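Local coordinates for amino acid ABC transporter, periplasmic amino acid-binding protein (Brucella ovis, PDB 4Z9N), which binds glutathione and, as a periplasmic solute-binding protein, probably delivers it or other amino acid-type solutes to an ABC transporter in the inner membrane, at residues D[146-150]-D[206-211]; D[235-239]-D[286-292]. All coordinates share one frame; numbering follows the deposited sequence.

Interaction 1: D[146-150]-D[206-211]; sequences NMADY and EIISKE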
loop_
_atom_site.group_PDB
_atom_site.type_symbol
_atom_site.label_atom_id
_atom_site.label_comp_id
_atom_site.label_asym_id
_atom_site.label_seq_id
_atom_site.Cartn_x
_atom_site.Cartn_y
_atom_site.Cartn_z
ATOM N N ASN D 146 19.616 10.367 -4.820
ATOM C CA ASN D 146 19.867 9.833 -3.478
ATOM C C ASN D 146 21.362 9.756 -3.186
ATOM O O ASN D 146 21.772 9.967 -2.041
ATOM C CB ASN D 146 19.281 8.440 -3.291
ATOM C CG ASN D 146 17.771 8.405 -3.402
ATOM O OD1 ASN D 146 17.082 9.359 -3.057
ATOM N ND2 ASN D 146 17.249 7.287 -3.895
ATOM N N MET D 147 22.170 9.405 -4.191
ATOM C CA MET D 147 23.607 9.279 -3.946
ATOM C C MET D 147 24.195 10.632 -3.573
ATOM O O MET D 147 24.982 10.734 -2.642
ATOM C CB MET D 147 24.353 8.717 -5.145
ATOM C CG MET D 147 25.860 8.713 -4.916
ATOM S SD MET D 147 26.759 7.708 -6.106
ATOM C CE MET D 147 26.283 8.477 -7.656
ATOM N N ALA D 148 23.811 11.670 -4.301
ATOM C CA ALA D 148 24.271 13.006 -3.961
ATOM C C ALA D 148 23.912 13.312 -2.501
ATOM O O ALA D 148 24.752 13.800 -1.733
ATOM C CB ALA D 148 23.669 14.040 -4.906
ATOM N N ASP D 149 22.665 13.019 -2.117
ATOM C CA ASP D 149 22.204 13.286 -0.750
ATOM C C ASP D 149 23.090 12.587 0.274
ATOM O O ASP D 149 23.476 13.162 1.302
ATOM C CB ASP D 149 20.766 12.802 -0.536
ATOM C CG ASP D 149 19.725 13.646 -1.243
ATOM O OD1 ASP D 149 20.028 14.783 -1.666
ATOM O OD2 ASP D 149 18.577 13.153 -1.352
ATOM N N TYR D 150 23.369 11.316 0.004
ATOM C CA TYR D 150 24.091 10.470 0.951
ATOM C C TYR D 150 25.534 10.941 1.143
ATOM O O TYR D 150 26.056 10.956 2.259
ATOM C CB TYR D 150 24.059 9.017 0.464
ATOM C CG TYR D 150 24.715 8.004 1.376
ATOM C CD1 TYR D 150 24.140 7.655 2.590
ATOM C CD2 TYR D 150 25.895 7.368 0.997
ATOM C CE1 TYR D 150 24.734 6.712 3.424
ATOM C CE2 TYR D 150 26.491 6.413 1.818
ATOM C CZ TYR D 150 25.905 6.091 3.028
ATOM O OH TYR D 150 26.495 5.150 3.844
ATOM N N GLU D 206 25.057 -1.163 3.360
ATOM C CA GLU D 206 24.227 0.040 3.497
ATOM C C GLU D 206 23.083 0.131 2.479
ATOM O O GLU D 206 23.270 -0.103 1.281
ATOM C CB GLU D 206 25.099 1.298 3.386
ATOM C CG GLU D 206 25.956 1.603 4.624
ATOM C CD GLU D 206 27.214 0.752 4.720
ATOM O OE1 GLU D 206 27.522 0.005 3.765
ATOM O OE2 GLU D 206 27.907 0.843 5.762
ATOM N N ILE D 207 21.899 0.481 2.980
ATOM C CA ILE D 207 20.740 0.780 2.142
ATOM C C ILE D 207 20.375 2.220 2.393
ATOM O O ILE D 207 20.031 2.566 3.522
ATOM C CB ILE D 207 19.568 -0.148 2.453
ATOM C CG1 ILE D 207 19.968 -1.593 2.155
ATOM C CG2 ILE D 207 18.302 0.305 1.700
ATOM C CD1 ILE D 207 19.016 -2.615 2.699
ATOM N N ILE D 208 20.443 3.068 1.363
ATOM C CA ILE D 208 20.378 4.502 1.606
ATOM C C ILE D 208 19.067 5.152 1.179
ATOM O O ILE D 208 18.946 6.367 1.251
ATOM C CB ILE D 208 21.559 5.241 0.924
ATOM C CG1 ILE D 208 21.412 5.237 -0.599
ATOM C CG2 ILE D 208 22.890 4.619 1.340
ATOM C CD1 ILE D 208 22.311 6.265 -1.319
ATOM N N SER D 209 18.087 4.363 0.748
ATOM C CA SER D 209 16.817 4.945 0.302
ATOM C C SER D 209 15.709 3.921 0.373
ATOM O O SER D 209 15.973 2.727 0.482
ATOM C CB SER D 209 16.928 5.448 -1.131
ATOM O OG SER D 209 17.004 4.341 -2.014
ATOM N N LYS D 210 14.474 4.408 0.299
ATOM C CA LYS D 210 13.320 3.562 0.034
ATOM C C LYS D 210 13.026 3.581 -1.461
ATOM O O LYS D 210 12.909 4.657 -2.064
ATOM C CB LYS D 210 12.096 4.052 0.816
ATOM C CG LYS D 210 12.209 3.825 2.318
ATOM C CD LYS D 210 10.980 4.374 3.048
ATOM C CE LYS D 210 11.060 5.892 3.147
ATOM N NZ LYS D 210 9.986 6.375 4.113
ATOM N N GLU D 211 12.914 2.400 -2.067
ATOM C CA GLU D 211 12.627 2.314 -3.499
ATOM C C GLU D 211 11.505 1.314 -3.755
ATOM O O GLU D 211 11.739 0.168 -4.156
ATOM C CB GLU D 211 13.876 1.915 -4.307
ATOM C CG GLU D 211 15.110 2.742 -4.017
ATOM C CD GLU D 211 15.213 4.054 -4.799
ATOM O OE1 GLU D 211 14.365 4.348 -5.674
ATOM O OE2 GLU D 211 16.184 4.800 -4.522
HETATM O O HOH W 1 13.943 7.068 -3.498
HETATM O O HOH W 2 20.424 8.931 0.994
#

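Interaction 2: D[235-239]-D[286-292]; sequences LLNAE and IKGVGNY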
loop_
_atom_site.group_PDB
_atom_site.type_symbol
_atom_site.label_atom_id
_atom_site.label_comp_id
_atom_site.label_asym_id
_atom_site.label_seq_id
_atom_site.Cartn_x
_atom_site.Cartn_y
_atom_site.Cartn_z
ATOM N N LEU D 235 -2.602 -11.836 -7.028
ATOM C CA LEU D 235 -1.366 -12.609 -6.903
ATOM C C LEU D 235 -0.985 -12.804 -5.433
ATOM O O LEU D 235 -0.554 -13.894 -5.027
ATOM C CB LEU D 235 -0.216 -11.927 -7.651
ATOM C CG LEU D 235 -0.309 -11.976 -9.182
ATOM C CD1 LEU D 235 0.721 -11.047 -9.810
ATOM C CD2 LEU D 235 -0.129 -13.409 -9.680
ATOM N N LEU D 236 -1.116 -11.733 -4.648
ATOM C CA LEU D 236 -0.807 -11.792 -3.218
ATOM C C LEU D 236 -1.780 -12.700 -2.455
ATOM O O LEU D 236 -1.355 -13.551 -1.672
ATOM C CB LEU D 236 -0.823 -10.394 -2.609
ATOM C CG LEU D 236 0.320 -9.467 -3.072
ATOM C CD1 LEU D 236 0.223 -8.072 -2.421
ATOM C CD2 LEU D 236 1.707 -10.093 -2.803
ATOM N N ASN D 237 -3.084 -12.503 -2.667
ATOM C CA ASN D 237 -4.082 -13.317 -1.970
ATOM C C ASN D 237 -3.904 -14.803 -2.285
ATOM O O ASN D 237 -3.999 -15.642 -1.383
ATOM C CB ASN D 237 -5.512 -12.865 -2.319
ATOM C CG ASN D 237 -6.011 -11.743 -1.420
ATOM O OD1 ASN D 237 -6.455 -11.981 -0.296
ATOM N ND2 ASN D 237 -5.933 -10.507 -1.909
ATOM N N ALA D 238 -3.641 -15.118 -3.551
ATOM C CA ALA D 238 -3.469 -16.508 -3.962
ATOM C C ALA D 238 -2.302 -17.143 -3.218
ATOM O O ALA D 238 -2.418 -18.269 -2.721
ATOM C CB ALA D 238 -3.259 -16.611 -5.466
ATOM N N GLU D 239 -1.191 -16.425 -3.098
ATOM C CA GLU D 239 -0.070 -17.004 -2.361
ATOM C C GLU D 239 -0.471 -17.215 -0.902
ATOM O O GLU D 239 -0.232 -18.288 -0.336
ATOM C CB GLU D 239 1.199 -16.146 -2.430
ATOM C CG GLU D 239 2.369 -16.874 -1.755
ATOM C CD GLU D 239 3.622 -16.048 -1.576
ATOM O OE1 GLU D 239 3.579 -14.802 -1.728
ATOM O OE2 GLU D 239 4.674 -16.671 -1.289
ATOM N N ILE D 286 -3.520 -17.129 -12.186
ATOM C CA ILE D 286 -2.674 -18.138 -11.565
ATOM C C ILE D 286 -2.264 -19.237 -12.568
ATOM O O ILE D 286 -1.128 -19.727 -12.546
ATOM C CB ILE D 286 -3.378 -18.735 -10.332
ATOM C CG1 ILE D 286 -3.716 -17.625 -9.337
ATOM C CG2 ILE D 286 -2.487 -19.744 -9.651
ATOM C CD1 ILE D 286 -2.490 -16.831 -8.845
ATOM N N LYS D 287 -3.174 -19.616 -13.456
ATOM C CA LYS D 287 -2.818 -20.543 -14.524
ATOM C C LYS D 287 -1.722 -19.972 -15.419
ATOM O O LYS D 287 -0.824 -20.697 -15.863
ATOM C CB LYS D 287 -4.048 -20.891 -15.361
ATOM C CG LYS D 287 -5.051 -21.760 -14.620
ATOM C CD LYS D 287 -5.726 -22.739 -15.535
ATOM C CE LYS D 287 -6.688 -23.625 -14.747
ATOM N NZ LYS D 287 -7.810 -24.149 -15.584
ATOM N N GLY D 288 -1.796 -18.667 -15.669
ATOM C CA GLY D 288 -0.863 -18.013 -16.567
ATOM C C GLY D 288 0.545 -17.841 -16.022
ATOM O O GLY D 288 1.521 -18.043 -16.748
ATOM N N VAL D 289 0.660 -17.468 -14.749
ATOM C CA VAL D 289 1.960 -17.087 -14.191
ATOM C C VAL D 289 2.203 -17.633 -12.775
ATOM O O VAL D 289 3.298 -17.475 -12.237
ATOM C CB VAL D 289 2.123 -15.547 -14.188
ATOM C CG1 VAL D 289 2.150 -14.987 -15.634
ATOM C CG2 VAL D 289 1.022 -14.896 -13.362
ATOM N N GLY D 290 1.204 -18.273 -12.179
ATOM C CA GLY D 290 1.310 -18.727 -10.800
ATOM C C GLY D 290 1.095 -17.584 -9.818
ATOM O O GLY D 290 0.777 -16.468 -10.232
ATOM N N ASN D 291 1.269 -17.836 -8.518
ATOM C CA ASN D 291 1.027 -16.768 -7.536
ATOM C C ASN D 291 2.269 -15.885 -7.333
ATOM O O ASN D 291 3.317 -16.114 -7.949
ATOM C CB ASN D 291 0.533 -17.345 -6.186
ATOM C CG ASN D 291 1.598 -18.157 -5.434
ATOM O OD1 ASN D 291 2.763 -17.765 -5.324
ATOM N ND2 ASN D 291 1.172 -19.287 -4.870
ATOM N N TYR D 292 2.149 -14.888 -6.459
ATOM C CA TYR D 292 3.242 -13.941 -6.223
ATOM C C TYR D 292 4.553 -14.645 -5.851
ATOM O O TYR D 292 5.617 -14.292 -6.345
ATOM C CB TYR D 292 2.874 -12.957 -5.110
ATOM C CG TYR D 292 3.957 -11.938 -4.854
ATOM C CD1 TYR D 292 4.017 -10.759 -5.594
ATOM C CD2 TYR D 292 4.920 -12.144 -3.877
ATOM C CE1 TYR D 292 5.005 -9.816 -5.364
ATOM C CE2 TYR D 292 5.927 -11.205 -3.649
ATOM C CZ TYR D 292 5.957 -10.048 -4.391
ATOM O OH TYR D 292 6.953 -9.124 -4.143
#

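Interaction 1: D[146-150]-D[206-211]
I208 lays its CG2 methyl over one face of the Y150 ring, a CH-pi contact 3.5 Å from the ring centroid and 15° off the normal. Displaced toward the CD1-CE1 rim, I208 CG2 comes within 3.5 Å of Y150 CE1. With CG anti to the backbone N (chi1 -177°), the Y150 ring is carried toward I208, and the two side chains cross at about a right angle. The other branch of I208 reaches back to the helix: its CD1 lies 3.7 Å from Y150 CB and 3.8 Å from N146 O. At the far end of the ring, Y150 OH rests against E206 CG at 3.7 Å, while the E206 carboxylate turns to S126 and A127.

The N146 amide comes over S209, with ND2 3.3 Å from S209 CB and 2.8 Å from E211 OE2; the latter angle is too poor for a hydrogen bond, and amide and carboxylate planes are 60° apart. ND2 bonds to Q112 OE1 of the same chain, and the amide's strongest polar partner is R328 of the second subunit. S209 OG donates to E211 OE2 at 2.7 Å, on the anti side. E211 OE1 bonds to T90 and T142, and E211 touches glutathione, consistent with a second-shell role for S209. The contact joins helix 142-153 to the loop after strand 201-203 and the first residue of strand 211-218, with I208 also packed on F114 of strand 101-117.

Interaction 2: D[235-239]-D[286-292]
L236 overlaps the Y292 ring through its CD2 methyl, which sits 3.8 Å from the ring centroid of Y292 and 23° off the normal, offset toward the CG side. The two side chains run alongside each other in the same direction; Y292 CG is anti to its own N, which extends the ring past L236 until OH bonds to the N107 carbonyl. E239 OE1 approaches the ring at its edge, 3.7 Å from Y292 CD2. That carboxylate is held by a salt bridge to R310 and a hydrogen bond from Q315.

At the backbone of the same tyrosine, Y292 N donates to L235 O at 3.2 Å, with an N-H...O angle of 162°. The donor stands well above the carbonyl plane, and the helical E239 N reaches the same oxygen from the opposite face, so one acceptor serves both segments. Next to it, the N291 amide lies over the E239 backbone and CB, its plane 24° from that of the carboxylate. N291 OD1 caps E294 N, and ND2 bonds to I243 O, fixing the rotation of the amide.

On the other flank A238 CB meets I286 CD1 at 3.5 Å, a tight carbon pair. L235 CD2 packs near V289 CG2 and 3.2 Å from G290 O, a buried carbonyl with no polar partner in the model. G290 is the first residue to leave helical phi/psi, with positive phi, and N291 N-caps the next helix. Helix 222-240 therefore packs against the junction of helices 281-289 and 292-299, with Y48 of helix 44-57 touching both L235 and Y292.

In the fold
Interactions 1 and 2 lie on opposite sides of the chain's centre, about 32 Å apart between their centres, and share no helix or strand. The fold is consistent with a type II periplasmic binding protein, with glutathione in the cleft between two lobes. Interaction 2, away from the ligand, is buried and packs three helices, covering 401 Å² with aliphatic side chains, the Y292 ring, the N291 amide and one direct backbone hydrogen bond. Interaction 1 is partly buried and smaller, 275 Å²: a helix meets a loop beside the pocket, its polar groups partnered largely outside the contact. K210, on segment 206-211, hydrogen-bonds to N237, on segment 235-239, of the other subunit.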